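PDB 5NDX: glycosyl hydrolase from Rhizobium leguminosarum bv. trifolii, which probably hydrolyses O-glycosidic bonds, as a bacterial orthologue of the human lysosomal enzyme alpha-L-iduronidase. Local coordinates for residues A[288-300]-A[388-400]. The protein carries 2 engineered substitutions. Residues are numbered along the deposited sequence; the frame is centred on the assembly and turned at random.
Sequences IARIIEQHDRRII and LDPDQDGLAILPT. With SO4 (sulfate ion), chain E.
Three partners grip E293 OE2: R297 NE, at 2.8 Å, and two waters that carry the carboxylate across to the backbone of I397. One water accepts from I397 N, while the other spans E293 OE2 and I397 O, so strand 395-400 is tied to the helix without direct contact between those polar groups. R297 is a worked example of one arginine joining two acids from separate structural elements. A bend in E293 (chi2 -86°) turns its carboxylate toward this arginine one helical turn further on, which holds it side-on through NE and NH2, both partners lying in the guanidinium plane. The outer end of the same group takes D391 end-on, R297 NH1 lying 2.8 Å from D391 OD2 and R297 NH2 lying 2.9 Å from D391 OD1. Here the fit is less flat: the nitrogens meet the oxygens from above the carboxylate, whose plane is turned 60° from the guanidinium. NH1 also donates to O4 of a sulfate, probably from the crystallisation liquor, and P390 CG lies over one guanidinium face near its rim, 3.6 Å from R297 NE. A methionine in place of R297 would probably leave E293 and D391 without their shared cation, two like charges with E293 OE1 and D391 OD1 5.3 Å apart. Beneath this network A396 CB lies 3.7 Å from the carboxylate carbon E293 CD, and L398 sets CD2 against the methylene E293 CG and CD1 against I292 CG2. R290 adds a weak bond from NH1 to P390 O; its stronger partner is D416, bridged through NE. The axes of segments 288-300 and 395-400 run at 68°, joining helix 282-300 of the TIM barrel to the mixed beta-sheet, a barrel-to-beta-domain interface in keeping with glycoside hydrolase family 39.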
loop_
_atom_site.group_PDB
_atom_site.type_symbol
_atom_site.label_atom_id
_atom_site.label_comp_id
_atom_site.label_asym_id
_atom_site.label_seq_id
_atom_site.Cartn_x
_atom_site.Cartn_y
_atom_site.Cartn_z
ATOM N N ILE A 288 -4.658 -4.514 -9.349
ATOM C CA ILE A 288 -4.567 -3.301 -8.486
ATOM C C ILE A 288 -4.428 -2.024 -9.332
ATOM O O ILE A 288 -5.124 -1.008 -9.111
ATOM C CB ILE A 288 -3.358 -3.419 -7.535
ATOM C CG1 ILE A 288 -3.643 -4.486 -6.434
ATOM C CG2 ILE A 288 -3.045 -2.100 -6.824
ATOM C CD1 ILE A 288 -2.410 -4.976 -5.684
ATOM N N ALA A 289 -3.530 -2.070 -10.333
ATOM C CA ALA A 289 -3.335 -0.930 -11.168
ATOM C C ALA A 289 -4.586 -0.627 -12.026
ATOM O O ALA A 289 -4.950 0.547 -12.239
ATOM C CB ALA A 289 -2.080 -1.077 -12.012
ATOM N N ARG A 290 -5.239 -1.680 -12.503
ATOM C CA ARG A 290 -6.428 -1.535 -13.287
ATOM C C ARG A 290 -7.565 -0.875 -12.503
ATOM O O ARG A 290 -8.236 0.008 -13.023
ATOM C CB ARG A 290 -6.854 -2.888 -13.855
ATOM C CG ARG A 290 -8.253 -2.957 -14.376
ATOM C CD ARG A 290 -8.418 -4.234 -15.157
ATOM N NE ARG A 290 -9.790 -4.494 -15.508
ATOM C CZ ARG A 290 -10.351 -4.358 -16.708
ATOM N NH1 ARG A 290 -9.710 -3.930 -17.754
ATOM N NH2 ARG A 290 -11.630 -4.618 -16.823
ATOM N N ILE A 291 -7.776 -1.308 -11.280
ATOM C CA ILE A 291 -8.749 -0.680 -10.374
ATOM C C ILE A 291 -8.439 0.826 -10.143
ATOM O O ILE A 291 -9.325 1.713 -10.235
ATOM C CB ILE A 291 -8.796 -1.426 -9.067
ATOM C CG1 ILE A 291 -9.536 -2.758 -9.264
ATOM C CG2 ILE A 291 -9.488 -0.632 -7.970
ATOM C CD1 ILE A 291 -9.270 -3.747 -8.162
ATOM N N ILE A 292 -7.172 1.112 -9.899
ATOM C CA ILE A 292 -6.730 2.483 -9.774
ATOM C C ILE A 292 -7.012 3.291 -11.027
ATOM O O ILE A 292 -7.594 4.398 -10.952
ATOM C CB ILE A 292 -5.246 2.545 -9.362
ATOM C CG1 ILE A 292 -5.149 2.134 -7.872
ATOM C CG2 ILE A 292 -4.655 3.924 -9.667
ATOM C CD1 ILE A 292 -3.768 1.702 -7.397
ATOM N N GLU A 293 -6.632 2.756 -12.192
ATOM C CA GLU A 293 -6.819 3.523 -13.406
ATOM C C GLU A 293 -8.309 3.793 -13.703
ATOM O O GLU A 293 -8.667 4.877 -14.187
ATOM C CB GLU A 293 -6.116 2.851 -14.578
ATOM C CG GLU A 293 -6.116 3.669 -15.853
ATOM C CD GLU A 293 -7.349 3.503 -16.737
ATOM O OE1 GLU A 293 -8.136 2.554 -16.561
ATOM O OE2 GLU A 293 -7.480 4.338 -17.668
ATOM N N GLN A 294 -9.163 2.817 -13.425
ATOM C CA GLN A 294 -10.595 2.995 -13.570
ATOM C C GLN A 294 -11.145 4.113 -12.657
ATOM O O GLN A 294 -12.003 4.900 -13.074
ATOM C CB GLN A 294 -11.352 1.690 -13.269
ATOM C CG GLN A 294 -11.196 0.608 -14.321
ATOM C CD GLN A 294 -11.621 -0.774 -13.813
ATOM O OE1 GLN A 294 -11.800 -1.005 -12.635
ATOM N NE2 GLN A 294 -11.699 -1.699 -14.701
ATOM N N HIS A 295 -10.700 4.156 -11.412
ATOM C CA HIS A 295 -11.108 5.241 -10.533
ATOM C C HIS A 295 -10.620 6.605 -11.067
ATOM O O HIS A 295 -11.363 7.588 -11.044
ATOM C CB HIS A 295 -10.594 5.017 -9.107
ATOM C CG HIS A 295 -11.420 4.060 -8.333
ATOM N ND1 HIS A 295 -11.354 2.699 -8.533
ATOM C CD2 HIS A 295 -12.339 4.263 -7.349
ATOM C CE1 HIS A 295 -12.218 2.102 -7.724
ATOM N NE2 HIS A 295 -12.821 3.028 -6.991
ATOM N N ASP A 296 -9.386 6.659 -11.549
ATOM C CA ASP A 296 -8.852 7.893 -12.086
ATOM C C ASP A 296 -9.641 8.360 -13.337
ATOM O O ASP A 296 -10.039 9.528 -13.420
ATOM C CB ASP A 296 -7.362 7.764 -12.410
ATOM C CG ASP A 296 -6.729 9.103 -12.776
ATOM O OD1 ASP A 296 -6.640 10.039 -11.939
ATOM O OD2 ASP A 296 -6.307 9.200 -13.914
ATOM N N ARG A 297 -9.876 7.453 -14.267
ATOM C CA ARG A 297 -10.501 7.792 -15.527
ATOM C C ARG A 297 -12.042 8.011 -15.411
ATOM O O ARG A 297 -12.579 8.877 -16.065
ATOM C CB ARG A 297 -10.180 6.725 -16.548
ATOM C CG ARG A 297 -10.896 6.882 -17.899
ATOM C CD ARG A 297 -10.367 5.915 -18.938
ATOM N NE ARG A 297 -10.181 4.569 -18.355
ATOM C CZ ARG A 297 -11.133 3.659 -18.166
ATOM N NH1 ARG A 297 -12.370 3.858 -18.599
ATOM N NH2 ARG A 297 -10.833 2.520 -17.574
ATOM N N ARG A 298 -12.728 7.245 -14.593
ATOM C CA ARG A 298 -14.189 7.264 -14.529
ATOM C C ARG A 298 -14.753 8.100 -13.390
ATOM O O ARG A 298 -15.934 8.482 -13.445
ATOM C CB ARG A 298 -14.746 5.833 -14.412
ATOM C CG ARG A 298 -14.399 4.961 -15.618
ATOM C CD ARG A 298 -15.023 3.545 -15.568
ATOM N NE ARG A 298 -16.464 3.675 -15.428
ATOM C CZ ARG A 298 -17.293 2.835 -14.814
ATOM N NH1 ARG A 298 -16.898 1.690 -14.291
ATOM N NH2 ARG A 298 -18.556 3.167 -14.686
ATOM N N ILE A 299 -13.965 8.346 -12.328
ATOM C CA ILE A 299 -14.459 9.139 -11.228
ATOM C C ILE A 299 -13.746 10.518 -11.144
ATOM O O ILE A 299 -14.416 11.558 -11.142
ATOM C CB ILE A 299 -14.434 8.400 -9.877
ATOM C CG1 ILE A 299 -15.228 7.094 -9.966
ATOM C CG2 ILE A 299 -15.108 9.259 -8.804
ATOM C CD1 ILE A 299 -15.267 6.292 -8.663
ATOM N N ILE A 300 -12.421 10.515 -11.092
ATOM C CA ILE A 300 -11.659 11.708 -10.770
ATOM C C ILE A 300 -11.573 12.641 -11.959
ATOM O O ILE A 300 -11.900 13.795 -11.817
ATOM C CB ILE A 300 -10.269 11.367 -10.260
ATOM C CG1 ILE A 300 -10.399 10.576 -8.959
ATOM C CG2 ILE A 300 -9.437 12.638 -10.054
ATOM C CD1 ILE A 300 -9.116 9.958 -8.481
ATOM N N LEU A 388 -6.813 3.919 -27.141
ATOM C CA LEU A 388 -6.870 2.989 -26.019
ATOM C C LEU A 388 -8.341 2.780 -25.661
ATOM O O LEU A 388 -9.110 3.722 -25.705
ATOM C CB LEU A 388 -6.138 3.582 -24.839
ATOM C CG LEU A 388 -4.740 3.125 -24.501
ATOM C CD1 LEU A 388 -3.938 2.508 -25.616
ATOM C CD2 LEU A 388 -3.989 4.172 -23.679
ATOM N N ASP A 389 -8.685 1.570 -25.265
ATOM C CA ASP A 389 -10.023 1.266 -24.777
ATOM C C ASP A 389 -9.911 0.260 -23.633
ATOM O O ASP A 389 -10.198 -0.931 -23.810
ATOM C CB ASP A 389 -10.861 0.692 -25.925
ATOM C CG ASP A 389 -12.348 0.588 -25.573
ATOM O OD1 ASP A 389 -12.765 0.879 -24.442
ATOM O OD2 ASP A 389 -13.096 0.176 -26.441
ATOM N N PRO A 390 -9.448 0.732 -22.464
ATOM C CA PRO A 390 -9.065 -0.175 -21.383
ATOM C C PRO A 390 -10.191 -1.034 -20.871
ATOM O O PRO A 390 -9.961 -2.190 -20.574
ATOM C CB PRO A 390 -8.516 0.743 -20.292
ATOM C CG PRO A 390 -8.856 2.111 -20.697
ATOM C CD PRO A 390 -9.257 2.154 -22.112
ATOM N N ASP A 391 -11.403 -0.498 -20.830
ATOM C CA ASP A 391 -12.546 -1.299 -20.356
ATOM C C ASP A 391 -12.868 -2.474 -21.281
ATOM O O ASP A 391 -13.349 -3.467 -20.803
ATOM C CB ASP A 391 -13.780 -0.435 -20.071
ATOM C CG ASP A 391 -13.521 0.628 -18.991
ATOM O OD1 ASP A 391 -12.723 0.424 -18.044
ATOM O OD2 ASP A 391 -14.139 1.686 -19.079
ATOM N N GLN A 392 -12.517 -2.403 -22.553
ATOM C CA GLN A 392 -12.706 -3.506 -23.505
ATOM C C GLN A 392 -11.489 -4.388 -23.651
ATOM O O GLN A 392 -11.633 -5.575 -23.651
ATOM C CB GLN A 392 -13.038 -2.979 -24.910
ATOM C CG GLN A 392 -14.337 -2.187 -25.005
ATOM C CD GLN A 392 -15.539 -3.064 -24.748
ATOM O OE1 GLN A 392 -15.777 -4.030 -25.486
ATOM N NE2 GLN A 392 -16.293 -2.756 -23.698
ATOM N N ASP A 393 -10.293 -3.857 -23.862
ATOM C CA ASP A 393 -9.168 -4.774 -24.130
ATOM C C ASP A 393 -8.038 -4.827 -23.082
ATOM O O ASP A 393 -7.058 -5.500 -23.277
ATOM C CB ASP A 393 -8.598 -4.516 -25.514
ATOM C CG ASP A 393 -8.083 -3.120 -25.672
ATOM O OD1 ASP A 393 -7.510 -2.593 -24.683
ATOM O OD2 ASP A 393 -8.275 -2.529 -26.769
ATOM N N GLY A 394 -8.154 -4.101 -21.994
ATOM C CA GLY A 394 -7.206 -4.266 -20.937
ATOM C C GLY A 394 -5.920 -3.463 -20.950
ATOM O O GLY A 394 -5.199 -3.484 -19.931
ATOM N N LEU A 395 -5.650 -2.726 -22.031
ATOM C CA LEU A 395 -4.460 -1.860 -22.079
ATOM C C LEU A 395 -4.811 -0.445 -21.612
ATOM O O LEU A 395 -5.612 0.275 -22.251
ATOM C CB LEU A 395 -3.822 -1.851 -23.482
ATOM C CG LEU A 395 -2.451 -1.173 -23.549
ATOM C CD1 LEU A 395 -1.401 -1.963 -22.778
ATOM C CD2 LEU A 395 -2.022 -1.101 -25.011
ATOM N N ALA A 396 -4.207 -0.054 -20.482
ATOM C CA ALA A 396 -4.486 1.218 -19.825
ATOM C C ALA A 396 -3.178 1.926 -19.492
ATOM O O ALA A 396 -2.078 1.323 -19.456
ATOM C CB ALA A 396 -5.324 0.988 -18.556
ATOM N N ILE A 397 -3.282 3.228 -19.287
ATOM C CA ILE A 397 -2.104 4.047 -19.037
ATOM C C ILE A 397 -2.318 5.119 -17.953
ATOM O O ILE A 397 -3.402 5.652 -17.852
ATOM C CB ILE A 397 -1.632 4.649 -20.359
ATOM C CG1 ILE A 397 -0.229 5.242 -20.189
ATOM C CG2 ILE A 397 -2.612 5.713 -20.892
ATOM C CD1 ILE A 397 0.401 5.559 -21.512
ATOM N N LEU A 398 -1.306 5.379 -17.111
ATOM C CA LEU A 398 -1.285 6.544 -16.184
ATOM C C LEU A 398 -0.027 7.339 -16.563
ATOM O O LEU A 398 1.086 6.975 -16.173
ATOM C CB LEU A 398 -1.242 6.119 -14.716
ATOM C CG LEU A 398 -2.443 5.274 -14.226
ATOM C CD1 LEU A 398 -2.105 4.587 -12.926
ATOM C CD2 LEU A 398 -3.688 6.154 -14.063
ATOM N N PRO A 399 -0.192 8.412 -17.347
ATOM C CA PRO A 399 0.922 9.147 -17.886
ATOM C C PRO A 399 1.114 10.421 -17.114
ATOM O O PRO A 399 0.213 11.251 -17.113
ATOM C CB PRO A 399 0.488 9.424 -19.321
ATOM C CG PRO A 399 -0.995 9.559 -19.223
ATOM C CD PRO A 399 -1.466 8.819 -17.972
ATOM N N THR A 400 2.233 10.529 -16.383
ATOM C CA THR A 400 2.461 11.656 -15.490
ATOM C C THR A 400 3.783 12.357 -15.768
ATOM O O THR A 400 4.737 11.739 -16.232
ATOM C CB THR A 400 2.416 11.276 -13.999
ATOM O OG1 THR A 400 3.528 10.435 -13.673
ATOM C CG2 THR A 400 1.095 10.631 -13.639
HETATM S S SO4 E . -13.920 6.734 -20.466
HETATM O O1 SO4 E . -13.574 5.984 -21.692
HETATM O O2 SO4 E . -12.998 7.891 -20.329
HETATM O O3 SO4 E . -15.320 7.211 -20.560
HETATM O O4 SO4 E . -13.830 5.835 -19.298
HETATM O O HOH W 1 -5.900 4.221 -19.794
HETATM O O HOH W 2 -6.241 6.704 -17.439
HETATM O O HOH W 3 -10.524 -0.924 -17.403
#